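Local coordinates for oxysterol-binding protein homolog 3 (Saccharomyces cerevisiae, PDB 4IC4) that carries lipids in a hydrophobic pocket between membranes, with its OSBP-related domain binding sterols and phospholipids, including phosphatidylinositol 4-phosphate, at residues 104-109 with 201-206; 121-126 with 322-327. All coordinates share one frame; numbering follows the deposited sequence.

Interaction 1: residues 104-109 with 201-206; sequences SFLSIY and PTTILK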
ATOM      1  N   SER A 104       9.830  -5.543   2.092  1.00 10.80           N
ATOM      2  CA  SER A 104      10.003  -4.187   2.603  1.00 10.50           C
ATOM      3  C   SER A 104       8.772  -3.419   3.053  1.00  9.62           C
ATOM      4  O   SER A 104       8.848  -2.661   4.021  1.00 10.55           O
ATOM      5  CB  SER A 104      10.779  -3.332   1.594  1.00  9.67           C
ATOM      6  OG  SER A 104      10.033  -3.104   0.414  1.00 10.30           O
ATOM      7  N   PHE A 105       7.644  -3.605   2.378  1.00 10.51           N
ATOM      8  CA  PHE A 105       6.448  -2.860   2.747  1.00 10.33           C
ATOM      9  C   PHE A 105       6.013  -3.099   4.194  1.00 10.25           C
ATOM     10  O   PHE A 105       5.376  -2.237   4.801  1.00 10.08           O
ATOM     11  CB  PHE A 105       5.287  -3.188   1.802  1.00 11.78           C
ATOM     12  CG  PHE A 105       4.542  -4.428   2.174  1.00 11.33           C
ATOM     13  CD1 PHE A 105       5.076  -5.682   1.916  1.00 11.25           C
ATOM     14  CD2 PHE A 105       3.314  -4.341   2.826  1.00 10.53           C
ATOM     15  CE1 PHE A 105       4.401  -6.837   2.302  1.00 12.94           C
ATOM     16  CE2 PHE A 105       2.628  -5.491   3.218  1.00 13.33           C
ATOM     17  CZ  PHE A 105       3.174  -6.743   2.955  1.00 12.42           C
ATOM     18  N   LEU A 106       6.349  -4.262   4.745  1.00  9.59           N
ATOM     19  CA  LEU A 106       5.967  -4.579   6.120  1.00  9.75           C
ATOM     20  C   LEU A 106       6.547  -3.594   7.126  1.00 10.28           C
ATOM     21  O   LEU A 106       5.965  -3.364   8.185  1.00  9.63           O
ATOM     22  CB  LEU A 106       6.432  -5.988   6.492  1.00 10.64           C
ATOM     23  CG  LEU A 106       5.735  -7.150   5.794  1.00  9.89           C
ATOM     24  CD1 LEU A 106       6.509  -8.434   6.069  1.00 12.21           C
ATOM     25  CD2 LEU A 106       4.301  -7.264   6.289  1.00 12.58           C
ATOM     26  N   SER A 107       7.688  -3.006   6.781  1.00  8.24           N
ATOM     27  CA  SER A 107       8.380  -2.074   7.663  1.00  8.29           C
ATOM     28  C   SER A 107       7.589  -0.848   8.108  1.00  8.13           C
ATOM     29  O   SER A 107       7.962  -0.201   9.087  1.00  9.63           O
ATOM     30  CB  SER A 107       9.696  -1.615   7.018  1.00  8.46           C
ATOM     31  OG  SER A 107       9.461  -0.858   5.839  1.00 10.07           O
ATOM     32  N   ILE A 108       6.511  -0.510   7.404  1.00  8.52           N
ATOM     33  CA  ILE A 108       5.743   0.665   7.812  1.00  8.60           C
ATOM     34  C   ILE A 108       5.038   0.434   9.145  1.00  9.83           C
ATOM     35  O   ILE A 108       4.551   1.375   9.764  1.00 11.14           O
ATOM     36  CB  ILE A 108       4.684   1.090   6.751  1.00  9.34           C
ATOM     37  CG1 ILE A 108       3.632  -0.003   6.559  1.00  9.36           C
ATOM     38  CG2 ILE A 108       5.382   1.434   5.439  1.00 10.11           C
ATOM     39  CD1 ILE A 108       2.467   0.426   5.677  1.00 11.49           C
ATOM     40  N   TYR A 109       5.005  -0.818   9.589  1.00  9.02           N
ATOM     41  CA  TYR A 109       4.356  -1.154  10.849  1.00 10.53           C
ATOM     42  C   TYR A 109       5.358  -1.361  11.978  1.00 10.63           C
ATOM     43  O   TYR A 109       4.997  -1.867  13.040  1.00 11.98           O
ATOM     44  CB  TYR A 109       3.509  -2.415  10.674  1.00 11.01           C
ATOM     45  CG  TYR A 109       2.421  -2.256   9.642  1.00 12.08           C
ATOM     46  CD1 TYR A 109       1.392  -1.339   9.833  1.00 11.72           C
ATOM     47  CD2 TYR A 109       2.440  -2.993   8.456  1.00 13.62           C
ATOM     48  CE1 TYR A 109       0.404  -1.149   8.873  1.00 12.34           C
ATOM     49  CE2 TYR A 109       1.453  -2.811   7.481  1.00 12.78           C
ATOM     50  CZ  TYR A 109       0.440  -1.883   7.701  1.00 12.57           C
ATOM     51  OH  TYR A 109      -0.533  -1.664   6.754  1.00 14.00           O
ATOM     52  N   PRO A 201       2.358 -11.313   1.839  1.00 15.05           N
ATOM     53  CA  PRO A 201       2.163 -12.211   2.978  1.00 16.12           C
ATOM     54  C   PRO A 201       1.030 -11.803   3.907  1.00 16.13           C
ATOM     55  O   PRO A 201       0.634 -10.639   3.961  1.00 17.65           O
ATOM     56  CB  PRO A 201       3.515 -12.177   3.678  1.00 15.51           C
ATOM     57  CG  PRO A 201       3.972 -10.783   3.424  1.00 15.54           C
ATOM     58  CD  PRO A 201       3.637 -10.592   1.958  1.00 15.81           C
ATOM     59  N   THR A 202       0.518 -12.788   4.634  1.00 17.29           N
ATOM     60  CA  THR A 202      -0.554 -12.577   5.589  1.00 17.69           C
ATOM     61  C   THR A 202       0.027 -11.893   6.819  1.00 16.63           C
ATOM     62  O   THR A 202       1.153 -12.182   7.220  1.00 15.60           O
ATOM     63  CB  THR A 202      -1.161 -13.925   6.040  1.00 18.46           C
ATOM     64  OG1 THR A 202      -1.642 -14.643   4.896  1.00 20.39           O
ATOM     65  CG2 THR A 202      -2.299 -13.702   7.021  1.00 19.87           C
ATOM     66  N   THR A 203      -0.732 -10.973   7.402  1.00 15.63           N
ATOM     67  CA  THR A 203      -0.299 -10.291   8.613  1.00 15.39           C
ATOM     68  C   THR A 203      -1.409 -10.458   9.641  1.00 16.25           C
ATOM     69  O   THR A 203      -2.552 -10.742   9.285  1.00 16.44           O
ATOM     70  CB  THR A 203      -0.042  -8.786   8.383  1.00 16.53           C
ATOM     71  OG1 THR A 203      -1.222  -8.165   7.861  1.00 18.21           O
ATOM     72  CG2 THR A 203       1.114  -8.588   7.417  1.00 16.01           C
ATOM     73  N   ILE A 204      -1.069 -10.287  10.912  1.00 16.59           N
ATOM     74  CA  ILE A 204      -2.049 -10.424  11.981  1.00 18.07           C
ATOM     75  C   ILE A 204      -1.991  -9.238  12.934  1.00 17.55           C
ATOM     76  O   ILE A 204      -0.912  -8.799  13.328  1.00 16.95           O
ATOM     77  CB  ILE A 204      -1.805 -11.715  12.802  1.00 19.83           C
ATOM     78  CG1 ILE A 204      -1.798 -12.937  11.878  1.00 22.03           C
ATOM     79  CG2 ILE A 204      -2.876 -11.859  13.873  1.00 20.46           C
ATOM     80  CD1 ILE A 204      -3.124 -13.223  11.203  1.00 22.51           C
ATOM     81  N   LEU A 205      -3.162  -8.720  13.294  1.00 18.33           N
ATOM     82  CA  LEU A 205      -3.256  -7.598  14.224  1.00 20.58           C
ATOM     83  C   LEU A 205      -3.556  -8.191  15.600  1.00 22.20           C
ATOM     84  O   LEU A 205      -4.602  -8.810  15.793  1.00 23.02           O
ATOM     85  CB  LEU A 205      -4.385  -6.652  13.800  1.00 22.46           C
ATOM     86  CG  LEU A 205      -4.667  -5.429  14.676  1.00 24.35           C
ATOM     87  CD1 LEU A 205      -3.414  -4.576  14.802  1.00 24.46           C
ATOM     88  CD2 LEU A 205      -5.802  -4.622  14.062  1.00 25.28           C
ATOM     89  N   LYS A 206      -2.637  -8.004  16.546  1.00 21.92           N
ATOM     90  CA  LYS A 206      -2.796  -8.547  17.896  1.00 23.96           C
ATOM     91  C   LYS A 206      -3.063  -7.518  18.993  1.00 24.53           C
ATOM     92  O   LYS A 206      -2.953  -6.311  18.777  1.00 24.54           O
ATOM     93  CB  LYS A 206      -1.562  -9.365  18.274  1.00 24.58           C
ATOM     94  CG  LYS A 206      -1.365 -10.620  17.445  1.00 24.30           C
ATOM     95  CD  LYS A 206      -0.162 -11.405  17.937  1.00 27.11           C
ATOM     96  CE  LYS A 206      -0.029 -12.732  17.213  1.00 27.22           C
ATOM     97  NZ  LYS A 206       1.114 -13.531  17.739  1.00 28.17           N
TER
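Pro201 lies across from Phe105 and Leu106 where a short 3-10 turn, following helix 94-104, packs against a strand of the curved beta barrel of the OSBP-related domain. The proline ring comes up to the rim of the Phe105 ring, near the plane of the aromatic: Pro201 CD is 3.8 Å from Phe105 CE1 and 4.0 Å from Phe105 CZ. With CG lodged between its backbone N and carbonyl carbon (chi1 84°), Phe105 brings its CE1-CZ edge to the proline. One face of its ring is taken by the neighbouring Leu106, whose CG lies 3.7 Å above the plane, nearer the ring's edge than its centre. Pro201, rigid and without a backbone N-H, suits the loop that leads into the strand, and its ring also touches Phe221 on strand 214-225.

The CA-CB bond of Thr203 points toward the 3-10 turn, and its two branches part. The methyl serves the apolar contact, while OG1 has a weak hydrogen bond to Leu179 O on strand 177-189; a beta-branched residue of this mixed character fits a buried strand position. Leu106 and Thr203 run alongside one another with opposite headings, touching through Leu106 CD2 and Thr203 CG2, 3.6 Å apart.

Interaction 2: residues 121-126 with 322-327; sequences NPLLAE and RLRPDI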
ATOM      1  N   ASN A 121     -11.442   4.745   3.479  1.00  9.66           N
ATOM      2  CA  ASN A 121     -11.860   3.905   2.364  1.00  8.92           C
ATOM      3  C   ASN A 121     -12.027   4.827   1.159  1.00  8.87           C
ATOM      4  O   ASN A 121     -12.756   5.814   1.218  1.00  9.91           O
ATOM      5  CB  ASN A 121     -13.205   3.234   2.657  1.00 10.64           C
ATOM      6  CG  ASN A 121     -13.118   2.225   3.774  1.00 13.35           C
ATOM      7  OD1 ASN A 121     -12.312   1.300   3.727  1.00 15.81           O
ATOM      8  ND2 ASN A 121     -13.959   2.392   4.790  1.00 18.61           N
ATOM      9  N   PRO A 122     -11.339   4.529   0.051  1.00  8.32           N
ATOM     10  CA  PRO A 122     -11.493   5.402  -1.114  1.00  8.20           C
ATOM     11  C   PRO A 122     -12.906   5.287  -1.677  1.00  8.57           C
ATOM     12  O   PRO A 122     -13.617   4.319  -1.414  1.00  9.31           O
ATOM     13  CB  PRO A 122     -10.461   4.857  -2.099  1.00  9.55           C
ATOM     14  CG  PRO A 122      -9.451   4.177  -1.221  1.00  9.13           C
ATOM     15  CD  PRO A 122     -10.308   3.507  -0.183  1.00  9.43           C
ATOM     16  N   LEU A 123     -13.307   6.285  -2.449  1.00  8.58           N
ATOM     17  CA  LEU A 123     -14.611   6.259  -3.083  1.00  7.96           C
ATOM     18  C   LEU A 123     -14.427   5.536  -4.414  1.00  7.50           C
ATOM     19  O   LEU A 123     -13.323   5.490  -4.952  1.00  7.19           O
ATOM     20  CB  LEU A 123     -15.093   7.683  -3.360  1.00  9.70           C
ATOM     21  CG  LEU A 123     -15.225   8.583  -2.134  1.00 10.50           C
ATOM     22  CD1 LEU A 123     -15.554  10.001  -2.580  1.00 14.24           C
ATOM     23  CD2 LEU A 123     -16.306   8.035  -1.207  1.00 12.06           C
ATOM     24  N   LEU A 124     -15.492   4.941  -4.935  1.00  6.86           N
ATOM     25  CA  LEU A 124     -15.387   4.301  -6.231  1.00  7.20           C
ATOM     26  C   LEU A 124     -14.961   5.403  -7.213  1.00  7.36           C
ATOM     27  O   LEU A 124     -15.512   6.505  -7.200  1.00  8.09           O
ATOM     28  CB  LEU A 124     -16.736   3.715  -6.648  1.00  9.12           C
ATOM     29  CG  LEU A 124     -16.814   3.103  -8.047  1.00  8.80           C
ATOM     30  CD1 LEU A 124     -15.854   1.930  -8.175  1.00 10.83           C
ATOM     31  CD2 LEU A 124     -18.241   2.640  -8.289  1.00 10.77           C
ATOM     32  N   ALA A 125     -13.968   5.099  -8.043  1.00  7.52           N
ATOM     33  CA  ALA A 125     -13.447   6.028  -9.045  1.00  7.18           C
ATOM     34  C   ALA A 125     -12.462   7.045  -8.480  1.00  6.73           C
ATOM     35  O   ALA A 125     -11.965   7.904  -9.208  1.00  7.98           O
ATOM     36  CB  ALA A 125     -14.591   6.735  -9.776  1.00 10.07           C
ATOM     37  N   GLU A 126     -12.197   6.968  -7.180  1.00  6.49           N
ATOM     38  CA  GLU A 126     -11.203   7.849  -6.583  1.00  6.73           C
ATOM     39  C   GLU A 126      -9.867   7.366  -7.163  1.00  6.80           C
ATOM     40  O   GLU A 126      -9.695   6.179  -7.454  1.00  6.48           O
ATOM     41  CB  GLU A 126     -11.201   7.704  -5.056  1.00  6.98           C
ATOM     42  CG  GLU A 126     -10.127   8.522  -4.339  1.00  8.03           C
ATOM     43  CD  GLU A 126     -10.294   8.507  -2.827  1.00 10.05           C
ATOM     44  OE1 GLU A 126      -9.285   8.670  -2.107  1.00 10.54           O
ATOM     45  OE2 GLU A 126     -11.438   8.340  -2.354  1.00 10.28           O
ATOM     46  N   ARG A 322      -5.597  13.398  -2.752  1.00  7.21           N
ATOM     47  CA  ARG A 322      -5.095  14.642  -2.167  1.00  7.37           C
ATOM     48  C   ARG A 322      -6.159  15.734  -2.149  1.00  8.33           C
ATOM     49  O   ARG A 322      -6.000  16.743  -1.461  1.00  9.37           O
ATOM     50  CB  ARG A 322      -3.892  15.167  -2.947  1.00  8.90           C
ATOM     51  CG  ARG A 322      -2.676  14.260  -2.955  1.00  8.46           C
ATOM     52  CD  ARG A 322      -1.559  14.911  -3.745  1.00  7.92           C
ATOM     53  NE  ARG A 322      -0.383  14.055  -3.876  1.00  7.28           N
ATOM     54  CZ  ARG A 322      -0.279  13.043  -4.730  1.00  7.51           C
ATOM     55  NH1 ARG A 322      -1.284  12.742  -5.544  1.00  7.60           N
ATOM     56  NH2 ARG A 322       0.845  12.338  -4.784  1.00  8.12           N
ATOM     57  N   LEU A 323      -7.234  15.538  -2.907  1.00  7.55           N
ATOM     58  CA  LEU A 323      -8.292  16.535  -2.973  1.00  8.88           C
ATOM     59  C   LEU A 323      -9.479  16.219  -2.067  1.00  8.24           C
ATOM     60  O   LEU A 323     -10.449  16.979  -2.019  1.00  8.97           O
ATOM     61  CB  LEU A 323      -8.751  16.708  -4.428  1.00  8.10           C
ATOM     62  CG  LEU A 323      -7.631  17.112  -5.398  1.00  9.58           C
ATOM     63  CD1 LEU A 323      -8.193  17.282  -6.805  1.00 10.10           C
ATOM     64  CD2 LEU A 323      -6.968  18.400  -4.919  1.00 11.36           C
ATOM     65  N   ARG A 324      -9.412  15.106  -1.342  1.00  9.08           N
ATOM     66  CA  ARG A 324     -10.507  14.751  -0.442  1.00  9.22           C
ATOM     67  C   ARG A 324     -10.549  15.690   0.754  1.00  9.22           C
ATOM     68  O   ARG A 324      -9.561  15.849   1.476  1.00  9.46           O
ATOM     69  CB  ARG A 324     -10.387  13.299   0.027  1.00 11.08           C
ATOM     70  CG  ARG A 324     -10.923  12.332  -1.006  1.00 13.28           C
ATOM     71  CD  ARG A 324     -11.056  10.920  -0.494  1.00 14.86           C
ATOM     72  NE  ARG A 324     -11.899  10.795   0.692  1.00 11.42           N
ATOM     73  CZ  ARG A 324     -12.406   9.637   1.100  1.00 12.70           C
ATOM     74  NH1 ARG A 324     -12.162   8.532   0.407  1.00 13.16           N
ATOM     75  NH2 ARG A 324     -13.128   9.566   2.209  1.00 13.47           N
ATOM     76  N   PRO A 325     -11.707  16.318   0.984  1.00  8.59           N
ATOM     77  CA  PRO A 325     -11.865  17.255   2.099  1.00  9.38           C
ATOM     78  C   PRO A 325     -11.852  16.654   3.492  1.00  9.67           C
ATOM     79  O   PRO A 325     -11.387  17.297   4.438  1.00 10.04           O
ATOM     80  CB  PRO A 325     -13.186  17.951   1.778  1.00  8.97           C
ATOM     81  CG  PRO A 325     -13.960  16.892   1.086  1.00 10.18           C
ATOM     82  CD  PRO A 325     -12.928  16.267   0.163  1.00  8.73           C
ATOM     83  N   ASP A 326     -12.360  15.436   3.634  1.00  9.52           N
ATOM     84  CA  ASP A 326     -12.371  14.814   4.946  1.00  9.96           C
ATOM     85  C   ASP A 326     -10.956  14.428   5.364  1.00  9.96           C
ATOM     86  O   ASP A 326     -10.550  14.670   6.504  1.00 11.10           O
ATOM     87  CB  ASP A 326     -13.321  13.605   4.975  1.00 10.95           C
ATOM     88  CG  ASP A 326     -13.084  12.612   3.842  1.00  9.30           C
ATOM     89  OD1 ASP A 326     -12.356  12.908   2.867  1.00  9.40           O
ATOM     90  OD2 ASP A 326     -13.671  11.512   3.929  1.00 10.63           O
ATOM     91  N   ILE A 327     -10.194  13.857   4.439  1.00  8.75           N
ATOM     92  CA  ILE A 327      -8.825  13.478   4.750  1.00  9.04           C
ATOM     93  C   ILE A 327      -7.999  14.728   5.061  1.00  9.12           C
ATOM     94  O   ILE A 327      -7.206  14.737   6.004  1.00  9.64           O
ATOM     95  CB  ILE A 327      -8.162  12.719   3.575  1.00  7.99           C
ATOM     96  CG1 ILE A 327      -8.946  11.436   3.268  1.00  7.95           C
ATOM     97  CG2 ILE A 327      -6.701  12.405   3.920  1.00 10.99           C
ATOM     98  CD1 ILE A 327      -8.302  10.542   2.204  1.00  7.19           C
TER
HETATM   99  O   HOH W   1     -14.230   7.054   3.193  1.00 17.97           O
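The Arg324 guanidinium has Leu123 CG over one face, 4.0 Å from Arg324 NH1, while oxygens line its edge: Asn121 O, Glu126 OE2 and the Asp326 carboxylate. Asp326 is gripped side-on, Arg324 NE to Asp326 OD1 and Arg324 NH2 to Asp326 OD2 at 2.7 Å, each oxygen offering its syn lone pair. Toward 121-126, Arg324 NH1 donates twice: to Asn121 O at 2.9 Å, nearly straight at 164° though above that carbonyl plane, and to the syn lone pair of Glu126 OE2, also at 2.9 Å. A bend at chi3 (57°) brings the guanidinium round to these partners, and the Glu126 carboxylate plane stands 73° from its own. A water joins Arg324 NH2 to Asn121 O.

Glu126 OE2 is held a second time by Leu123 N, 2.8 Å away, above the carboxylate plane; Glu126 OE1 is hydrogen-bonded to Ser321 OG. Five N-H groups suit arginine to this buried place, where two carboxylates probably offset its charge. Gln349 of the phosphoinositide site touches Leu123, and its OE1 accepts a hydrogen bond from Leu124 N. A buried salt-bridge network thus ties the type II beta turn from Leu123 to Glu126 to the N-cap of helix 325-331, beside the phosphoinositide site.

In the fold
Interactions 1 and 2 lie on opposite sides of the chain's centre, their own centres 24 Å apart and their nearest atoms about 13 Å apart, without touching. Along the chain their segments alternate: 104-109, 121-126, 201-206, 322-327. The first two flank strand 118-120, which carries the phosphoinositide-binding Lys118. Interaction 1 closes over a span rich in barrel strands and sets the turn after helix 94-104 against strand 203-206; interaction 2 bridges nearly 200 residues, joining the loop before strand 127-132 to helix 325-331 near helix 335-354. Together they connect the residues leading into the barrel with its wall and with the C-terminal helices, within one lipid-binding domain.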